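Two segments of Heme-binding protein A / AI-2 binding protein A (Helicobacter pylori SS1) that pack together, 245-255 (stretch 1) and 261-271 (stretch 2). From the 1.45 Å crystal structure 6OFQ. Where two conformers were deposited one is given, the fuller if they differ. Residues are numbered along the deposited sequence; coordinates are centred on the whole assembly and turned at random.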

# COMPACT_ATOMS: atom_id res chain seq x y z
N VAL A 245 10.21 -12.52 9.89
CA VAL A 245 9.57 -11.21 9.89
C VAL A 245 8.98 -11.04 11.29
O VAL A 245 7.94 -11.66 11.59
CB VAL A 245 8.48 -11.10 8.80
CG1 VAL A 245 7.80 -9.73 8.85
CG2 VAL A 245 9.09 -11.34 7.43
N ARG A 246 9.65 -10.22 12.10
CA ARG A 246 9.23 -10.00 13.47
C ARG A 246 8.40 -8.74 13.59
O ARG A 246 8.62 -7.70 12.96
CB ARG A 246 10.46 -9.85 14.36
CG ARG A 246 11.25 -11.15 14.51
CD ARG A 246 12.29 -11.21 15.63
NE ARG A 246 11.65 -10.89 16.90
CZ ARG A 246 12.29 -10.46 17.99
NH1 ARG A 246 13.60 -10.38 17.99
NH2 ARG A 246 11.59 -10.11 19.08
N THR A 247 7.43 -8.82 14.50
CA THR A 247 6.67 -7.67 14.97
C THR A 247 7.17 -7.19 16.31
O THR A 247 7.08 -7.95 17.27
CB THR A 247 5.17 -7.95 15.01
OG1 THR A 247 4.66 -8.33 13.70
CG2 THR A 247 4.37 -6.74 15.47
N ILE A 248 7.74 -6.00 16.36
CA ILE A 248 8.26 -5.36 17.61
C ILE A 248 7.62 -3.99 17.58
O ILE A 248 8.05 -3.08 16.88
CB ILE A 248 9.79 -5.22 17.55
CG1 ILE A 248 10.42 -6.59 17.43
CG2 ILE A 248 10.32 -4.48 18.79
CD1 ILE A 248 11.92 -6.62 17.34
N PRO A 249 6.55 -3.82 18.37
CA PRO A 249 5.72 -2.64 18.18
C PRO A 249 6.33 -1.32 18.57
O PRO A 249 6.10 -0.30 17.91
CB PRO A 249 4.44 -2.92 19.00
CG PRO A 249 4.44 -4.39 19.16
CD PRO A 249 5.85 -4.89 19.06
N ASN A 250 7.19 -1.37 19.58
CA ASN A 250 7.84 -0.14 20.02
C ASN A 250 9.06 0.16 19.17
O ASN A 250 9.99 -0.65 19.06
CB ASN A 250 8.22 -0.23 21.52
CG ASN A 250 8.82 1.07 22.00
OD1 ASN A 250 9.92 1.45 21.67
ND2 ASN A 250 8.06 1.80 22.80
N SER A 251 9.06 1.33 18.53
CA SER A 251 10.11 1.63 17.56
C SER A 251 11.48 1.84 18.18
O SER A 251 12.51 1.62 17.52
CB SER A 251 9.69 2.86 16.76
OG SER A 251 8.57 2.53 15.94
N SER A 252 11.50 2.27 19.44
CA SER A 252 12.76 2.36 20.18
C SER A 252 13.29 0.96 20.51
O SER A 252 14.47 0.66 20.35
CB SER A 252 12.65 3.19 21.48
OG SER A 252 12.45 4.54 21.17
N THR A 253 12.43 0.05 20.95
CA THR A 253 12.78 -1.34 21.20
C THR A 253 13.31 -2.01 19.93
O THR A 253 14.28 -2.78 19.92
CB THR A 253 11.59 -2.10 21.74
OG1 THR A 253 11.10 -1.43 22.92
CG2 THR A 253 11.89 -3.55 22.09
N ARG A 254 12.67 -1.65 18.80
CA ARG A 254 13.09 -2.21 17.51
C ARG A 254 14.50 -1.74 17.14
O ARG A 254 15.33 -2.55 16.73
CB ARG A 254 12.02 -1.83 16.45
CG ARG A 254 12.01 -2.66 15.16
CD ARG A 254 11.03 -2.14 14.10
NE ARG A 254 9.75 -1.82 14.73
CZ ARG A 254 9.12 -0.66 14.72
NH1 ARG A 254 9.44 0.34 13.93
NH2 ARG A 254 8.20 -0.53 15.64
N ALA A 255 14.80 -0.44 17.28
CA ALA A 255 16.14 0.04 17.07
C ALA A 255 17.16 -0.54 18.03
O ALA A 255 18.28 -0.84 17.63
CB ALA A 255 16.14 1.55 17.08
N GLY A 261 22.03 -6.50 17.36
CA GLY A 261 22.05 -7.53 16.33
C GLY A 261 20.98 -8.61 16.40
O GLY A 261 20.98 -9.55 15.58
N GLU A 262 20.01 -8.40 17.29
CA GLU A 262 18.90 -9.32 17.41
C GLU A 262 18.03 -9.30 16.16
O GLU A 262 17.36 -10.27 15.79
CB GLU A 262 18.09 -8.87 18.65
CG GLU A 262 16.86 -9.66 19.00
CD GLU A 262 16.11 -9.12 20.21
OE1 GLU A 262 16.86 -8.86 21.20
OE2 GLU A 262 14.86 -8.95 20.04
N ILE A 263 17.92 -8.10 15.59
CA ILE A 263 17.27 -8.03 14.26
C ILE A 263 18.28 -7.33 13.35
O ILE A 263 19.28 -6.75 13.78
CB ILE A 263 15.91 -7.29 14.28
CG1 ILE A 263 16.06 -5.82 14.66
CG2 ILE A 263 15.00 -8.01 15.25
CD1 ILE A 263 15.92 -4.87 13.53
N MET A 264 18.07 -7.37 12.03
CA MET A 264 19.08 -7.02 11.03
C MET A 264 18.67 -5.90 10.08
O MET A 264 19.52 -5.31 9.42
CB MET A 264 19.49 -8.24 10.23
CG MET A 264 20.03 -9.38 11.09
SD MET A 264 19.96 -10.99 10.31
CE MET A 264 21.13 -10.81 9.01
N LEU A 265 17.37 -5.66 9.96
CA LEU A 265 16.83 -4.69 8.99
C LEU A 265 15.47 -4.34 9.58
O LEU A 265 14.73 -5.22 10.01
CB LEU A 265 16.71 -5.34 7.61
CG LEU A 265 15.80 -4.80 6.51
CD1 LEU A 265 16.43 -3.54 6.06
CD2 LEU A 265 15.78 -5.74 5.32
N MET A 266 15.13 -3.06 9.58
CA MET A 266 13.85 -2.63 10.17
C MET A 266 13.20 -1.47 9.42
O MET A 266 13.87 -0.59 8.89
CB MET A 266 13.95 -2.27 11.65
CG MET A 266 15.05 -1.29 11.90
SD MET A 266 15.07 -0.53 13.54
CE MET A 266 13.73 0.67 13.53
N THR A 267 11.88 -1.46 9.45
CA THR A 267 11.13 -0.31 8.97
C THR A 267 10.64 0.47 10.18
O THR A 267 10.58 -0.04 11.33
CB THR A 267 9.96 -0.75 8.05
OG1 THR A 267 9.11 -1.65 8.78
CG2 THR A 267 10.57 -1.38 6.76
N GLY A 268 10.27 1.71 9.87
CA GLY A 268 9.56 2.52 10.86
C GLY A 268 10.39 3.08 12.01
O GLY A 268 9.90 3.09 13.14
N PRO A 269 11.63 3.53 11.79
CA PRO A 269 12.42 4.03 12.92
C PRO A 269 11.76 5.25 13.56
O PRO A 269 11.13 6.06 12.85
CB PRO A 269 13.75 4.42 12.30
CG PRO A 269 13.38 4.79 10.90
CD PRO A 269 12.30 3.81 10.51
N ASN A 270 12.05 5.47 14.84
CA ASN A 270 11.84 6.81 15.37
C ASN A 270 12.85 7.77 14.78
O ASN A 270 14.06 7.57 14.82
CB ASN A 270 12.05 6.82 16.87
CG ASN A 270 10.86 6.30 17.59
OD1 ASN A 270 9.68 6.50 17.18
ND2 ASN A 270 11.15 5.56 18.66
N LEU A 271 12.33 8.78 14.10
CA LEU A 271 13.21 9.62 13.37
C LEU A 271 14.20 10.48 14.19
O LEU A 271 15.29 10.80 13.70
CB LEU A 271 12.42 10.47 12.38
CG LEU A 271 11.73 9.56 11.34
CD1 LEU A 271 10.52 10.24 10.77
CD2 LEU A 271 12.79 9.20 10.31
O HOH W 1 15.58 -12.10 16.57
O HOH W 2 13.68 3.72 16.26
O HOH W 3 7.96 4.74 14.10
O HOH W 4 9.31 4.20 20.27

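Arg-254, which contributes the largest area to the contact, leaves the first helical turn of stretch 1 sideways, but the end of its side chain comes nearer to stretch 2. There NH1 donates to Thr-267 O (2.9 Å, 141°) and, more weakly, to Gly-268 O (2.9 Å, 118°), both carbonyls lying at the edge of the guanidinium, near its plane. The group is held from its own stretch as well: NE and NH2 both donate to Ile-248 O, at 3.0 and 2.8 Å, so one cation ties the loop before the helix to the backbone of stretch 2. Gly-268 has positive phi, and an ideal CB there would clash with Arg-254 NH1 at 3.0 Å.

Met-266 points toward the helix and packs along its side. Its CB lies 3.8 Å from Arg-254 CD, while its SD reaches Ala-255 CA at 3.7 Å, with Ala-255 CB 4.2 Å away.

Ile-263 extends the apolar packing through CG2, 4.0 Å from Ile-248 CD1, and its CG1 also lies against the backbone oxygen Arg-254 O at 3.9 Å. Beside it, Arg-246 NH1 forms a salt bridge with Glu-262 OE2 (2.8 Å, 161°), and water 1 links the same NH1 to Glu-262 O. Near the helix start, water 2 donates to Ser-251 O and accepts from Asn-270 N, joining the two backbones.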